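Local coordinates for protein subtilase cytotoxin subunit A (Escherichia coli, PDB 2IY9) that cleaves the host endoplasmic reticulum chaperone BiP as the serine protease subunit of an AB5 toxin, which leads to ER stress and cell death, at residues I146-S150 / T275-S279; V281-M285 / L297-L301. All blocks are in the same frame, centred on the assembly; numbering follows the deposited sequence.

Contact 1. Residues I146-S150 / T275-S279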
loop_
_atom_site.group_PDB
_atom_site.type_symbol
_atom_site.label_atom_id
_atom_site.label_comp_id
_atom_site.label_asym_id
_atom_site.label_seq_id
_atom_site.Cartn_x
_atom_site.Cartn_y
_atom_site.Cartn_z
ATOM N N ILE A 146 -7.539 4.796 3.536
ATOM C CA ILE A 146 -6.533 3.864 3.072
ATOM C C ILE A 146 -5.204 4.595 3.038
ATOM O O ILE A 146 -5.043 5.570 2.303
ATOM C CB ILE A 146 -6.852 3.286 1.671
ATOM C CG1 ILE A 146 -8.254 2.648 1.628
ATOM C CG2 ILE A 146 -5.747 2.304 1.246
ATOM C CD1 ILE A 146 -8.583 1.715 2.833
ATOM N N ILE A 147 -4.264 4.097 3.840
ATOM C CA ILE A 147 -2.956 4.704 4.020
ATOM C C ILE A 147 -1.858 3.816 3.428
ATOM O O ILE A 147 -1.583 2.724 3.934
ATOM C CB ILE A 147 -2.672 4.959 5.535
ATOM C CG1 ILE A 147 -3.785 5.818 6.167
ATOM C CG2 ILE A 147 -1.309 5.624 5.736
ATOM C CD1 ILE A 147 -3.790 5.750 7.696
ATOM N N ASN A 148 -1.226 4.304 2.362
ATOM C CA ASN A 148 -0.200 3.545 1.650
ATOM C C ASN A 148 1.192 3.838 2.170
ATOM O O ASN A 148 1.669 4.987 2.133
ATOM C CB ASN A 148 -0.258 3.848 0.157
ATOM C CG ASN A 148 0.694 2.981 -0.649
ATOM O OD1 ASN A 148 1.869 3.336 -0.877
ATOM N ND2 ASN A 148 0.207 1.823 -1.053
ATOM N N ILE A 149 1.847 2.785 2.648
ATOM C CA ILE A 149 3.213 2.887 3.132
ATOM C C ILE A 149 4.077 1.870 2.370
ATOM O O ILE A 149 4.313 0.751 2.835
ATOM C CB ILE A 149 3.282 2.707 4.671
ATOM C CG1 ILE A 149 2.224 3.615 5.337
ATOM C CG2 ILE A 149 4.719 2.974 5.184
ATOM C CD1 ILE A 149 2.401 3.895 6.823
ATOM N N SER A 150 4.521 2.284 1.188
ATOM C CA SER A 150 5.382 1.475 0.326
ATOM C C SER A 150 6.842 1.574 0.791
ATOM O O SER A 150 7.712 2.081 0.075
ATOM C CB SER A 150 5.262 1.940 -1.129
ATOM O OG SER A 150 4.067 1.488 -1.729
ATOM N N THR A 275 2.539 -3.108 -2.861
ATOM C CA THR A 275 1.766 -2.397 -1.861
ATOM C C THR A 275 0.858 -1.344 -2.510
ATOM O O THR A 275 -0.307 -1.216 -2.139
ATOM C CB THR A 275 2.692 -1.749 -0.840
ATOM O OG1 THR A 275 3.481 -2.773 -0.224
ATOM C CG2 THR A 275 1.897 -0.979 0.217
ATOM N N ALA A 276 1.397 -0.590 -3.468
ATOM C CA ALA A 276 0.623 0.466 -4.133
ATOM C C ALA A 276 -0.626 -0.111 -4.796
ATOM O O ALA A 276 -1.722 0.457 -4.728
ATOM C CB ALA A 276 1.489 1.209 -5.143
ATOM N N ILE A 277 -0.441 -1.254 -5.439
ATOM C CA ILE A 277 -1.514 -1.910 -6.160
ATOM C C ILE A 277 -2.636 -2.345 -5.205
ATOM O O ILE A 277 -3.828 -2.150 -5.506
ATOM C CB ILE A 277 -0.945 -3.071 -7.009
ATOM C CG1 ILE A 277 -0.162 -2.488 -8.196
ATOM C CG2 ILE A 277 -2.067 -4.005 -7.501
ATOM C CD1 ILE A 277 0.734 -3.484 -8.943
ATOM N N VAL A 278 -2.262 -2.901 -4.051
ATOM C CA VAL A 278 -3.261 -3.317 -3.058
ATOM C C VAL A 278 -4.049 -2.106 -2.553
ATOM O O VAL A 278 -5.273 -2.171 -2.412
ATOM C CB VAL A 278 -2.647 -4.115 -1.881
ATOM C CG1 VAL A 278 -3.688 -4.294 -0.759
ATOM C CG2 VAL A 278 -2.168 -5.488 -2.369
ATOM N N SER A 279 -3.341 -1.009 -2.296
ATOM C CA SER A 279 -3.973 0.248 -1.900
ATOM C C SER A 279 -4.971 0.745 -2.930
ATOM O O SER A 279 -6.020 1.260 -2.560
ATOM C CB SER A 279 -2.927 1.338 -1.635
ATOM O OG SER A 279 -2.226 1.068 -0.435
#

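Contact 2. Residues V281-M285 / L297-L301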
loop_
_atom_site.group_PDB
_atom_site.type_symbol
_atom_site.label_atom_id
_atom_site.label_comp_id
_atom_site.label_asym_id
_atom_site.label_seq_id
_atom_site.Cartn_x
_atom_site.Cartn_y
_atom_site.Cartn_z
ATOM N N VAL A 281 -6.736 -1.125 -4.970
ATOM C CA VAL A 281 -7.897 -2.019 -4.883
ATOM C C VAL A 281 -8.737 -1.626 -3.663
ATOM O O VAL A 281 -9.943 -1.490 -3.765
ATOM C CB VAL A 281 -7.487 -3.511 -4.833
ATOM C CG1 VAL A 281 -8.724 -4.418 -4.624
ATOM C CG2 VAL A 281 -6.716 -3.899 -6.115
ATOM N N LEU A 282 -8.094 -1.418 -2.521
ATOM C CA LEU A 282 -8.823 -0.961 -1.344
ATOM C C LEU A 282 -9.508 0.391 -1.585
ATOM O O LEU A 282 -10.640 0.600 -1.135
ATOM C CB LEU A 282 -7.921 -0.918 -0.113
ATOM C CG LEU A 282 -7.573 -2.248 0.560
ATOM C CD1 LEU A 282 -6.317 -2.044 1.449
ATOM C CD2 LEU A 282 -8.728 -2.796 1.381
ATOM N N ALA A 283 -8.846 1.284 -2.317
ATOM C CA ALA A 283 -9.453 2.578 -2.684
ATOM C C ALA A 283 -10.748 2.377 -3.474
ATOM O O ALA A 283 -11.766 3.016 -3.183
ATOM C CB ALA A 283 -8.473 3.438 -3.473
ATOM N N ALA A 284 -10.696 1.484 -4.463
ATOM C CA ALA A 284 -11.843 1.152 -5.296
ATOM C C ALA A 284 -13.002 0.608 -4.460
ATOM O O ALA A 284 -14.147 1.004 -4.649
ATOM C CB ALA A 284 -11.438 0.151 -6.372
ATOM N N MET A 285 -12.698 -0.302 -3.534
ATOM C CA MET A 285 -13.697 -0.820 -2.604
ATOM C C MET A 285 -14.323 0.293 -1.757
ATOM O O MET A 285 -15.557 0.367 -1.622
ATOM C CB MET A 285 -13.071 -1.862 -1.689
ATOM C CG MET A 285 -12.505 -3.069 -2.419
ATOM S SD MET A 285 -11.451 -4.081 -1.380
ATOM C CE MET A 285 -12.567 -4.742 -0.156
ATOM N N LEU A 297 -13.398 -3.911 5.543
ATOM C CA LEU A 297 -12.550 -3.753 4.357
ATOM C C LEU A 297 -11.432 -4.792 4.336
ATOM O O LEU A 297 -11.249 -5.492 3.336
ATOM C CB LEU A 297 -11.966 -2.339 4.290
ATOM C CG LEU A 297 -12.858 -1.265 3.658
ATOM C CD1 LEU A 297 -12.392 0.121 4.102
ATOM C CD2 LEU A 297 -12.815 -1.383 2.136
ATOM N N LYS A 298 -10.701 -4.906 5.450
ATOM C CA LYS A 298 -9.598 -5.866 5.541
ATOM C C LYS A 298 -10.081 -7.307 5.334
ATOM O O LYS A 298 -9.500 -8.049 4.529
ATOM C CB LYS A 298 -8.858 -5.738 6.870
ATOM C CG LYS A 298 -7.699 -6.730 7.027
ATOM C CD LYS A 298 -6.766 -6.346 8.180
ATOM C CE LYS A 298 -5.700 -7.414 8.364
ATOM N NZ LYS A 298 -4.786 -7.063 9.473
ATOM N N ARG A 299 -11.135 -7.686 6.056
ATOM C CA ARG A 299 -11.748 -9.008 5.917
ATOM C C ARG A 299 -12.167 -9.318 4.472
ATOM O O ARG A 299 -11.844 -10.377 3.948
ATOM C CB ARG A 299 -12.958 -9.144 6.865
ATOM C CG ARG A 299 -13.630 -10.514 6.837
ATOM C CD ARG A 299 -14.841 -10.578 7.780
ATOM N NE ARG A 299 -15.905 -9.649 7.382
ATOM C CZ ARG A 299 -16.282 -8.570 8.075
ATOM N NH1 ARG A 299 -15.699 -8.254 9.227
ATOM N NH2 ARG A 299 -17.261 -7.802 7.616
ATOM N N THR A 300 -12.886 -8.401 3.826
ATOM C CA THR A 300 -13.319 -8.657 2.455
ATOM C C THR A 300 -12.115 -8.835 1.525
ATOM O O THR A 300 -12.105 -9.743 0.702
ATOM C CB THR A 300 -14.297 -7.590 1.935
ATOM O OG1 THR A 300 -15.458 -7.568 2.776
ATOM C CG2 THR A 300 -14.732 -7.904 0.496
ATOM N N LEU A 301 -11.092 -7.999 1.675
ATOM C CA LEU A 301 -9.869 -8.155 0.873
ATOM C C LEU A 301 -9.240 -9.538 1.047
ATOM O O LEU A 301 -8.938 -10.222 0.065
ATOM C CB LEU A 301 -8.834 -7.086 1.222
ATOM C CG LEU A 301 -7.588 -7.103 0.314
ATOM C CD1 LEU A 301 -7.910 -6.514 -1.069
ATOM C CD2 LEU A 301 -6.449 -6.340 0.969
#

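Contact 1. Residues I146-S150 / T275-S279
This is a buried strand-against-helix contact at the heart of the subtilisin-type fold, where a strand of the parallel sheet (147-149) packs on helix 271-288, which carries Ser272, inferred to be the charge-relay serine. Strand 147-149 and segment 275-279 run almost antiparallel, at 172°, their axes approaching to 8.3 Å. So close an approach calls for small residues on the helix, and Thr275, Ala276 and Ser279 supply them. Asn148 points from the strand toward the helix and fills the gap: its ND2 donates a nearly straight hydrogen bond of 2.6 Å to OG of Ser279 and lies 3.4 Å from CA of Ala276. Burying an amide is costly unless its ends find polar neighbours; here ND2 has that hydroxyl, and OD1 of Asn148 lies 3.0 Å from OG of Ser150. Ser150, just past the strand, brings OG to 3.6 Å from CB of Thr275; that hydroxyl is hydrogen-bonded to the backbone O of Ser272. The backbone O of Ser150 accepts a hydrogen bond from NE2 of His89, another inferred relay member, so this end of the strand borders the active site. Ile146 closes the other end, its CG2 4.0 Å from O of Ser279. Ile147 and Ile149 point away from helix 271-288 and touch helix 125-134 across the sheet, while strands 47-52 and 176-180 flank strand 147-149 and helix 84-98 packs beside Asn148 and Ala276.

Contact 2. Residues V281-M285 / L297-L301
Met285, Leu301 and Leu297 bury the most surface where helix 271-288 meets helix 294-304. Met285 reaches across with a long, flexible thioether chain: its CE lies 3.8 Å from O of Leu297, 3.9 Å from CG2 of Thr300 and 4.0 Å from N of Leu301, so the methyl rests against the backbone of the opposing helix. Such a residue suits a wide gap, for the axes of segments 281-285 and 297-301 come no closer than 11.0 Å and cross at 118°. Leu297 answers from the other helix, its CD2 3.9 Å from CB of Met285. One turn on, Leu301 faces the same way, as expected for an i, i+4 pair, and spreads its branched end among three partners: CD1 is 4.2 Å from CG1 of Val281 and 4.3 Å from SD of Met285, while CD2 is 4.2 Å from CD2 of Leu282. Phe330 of helix 323-331 touches Met285 and Leu297, and Val178 and Ile216 of the sheet touch Leu282. Thr300 gives the contact its methyl, whereas its OG1 is hydrogen-bonded to O of Glu296. The CA-to-CB bonds of Lys298 and Arg299 point away; NZ of Lys298 is hydrogen-bonded to O of Asp213 and Val215. With apolar side chains meeting, and N of Met285 and Leu301 bonded within their own helices to O of Val281 and Leu297 (3.0 Å each), the contact depends on shape and the hydrophobic effect rather than on directed bonds.

Both contacts use helix 271-288: its earlier turns lie against strand 147-149 in contact 1, and its later turns meet helix 294-304 in contact 2. Segments 146-150 and 275-279 both precede 281-285 and 297-301 in the sequence, and the contact centres are 11 Å apart. They also touch, with Val278 CG1 3.8 Å from Leu301 CD2 and Ile146 CG1 4.0 Å from Leu282 CB, so the two contacts are packed against each other. Contact 1 sits almost at the centre of the chain beside the inferred charge relay residues, and contact 2 lies away from them. One helix thus joins that neighbourhood to helix 294-304, against which helix 323-331 of the A2 region packs.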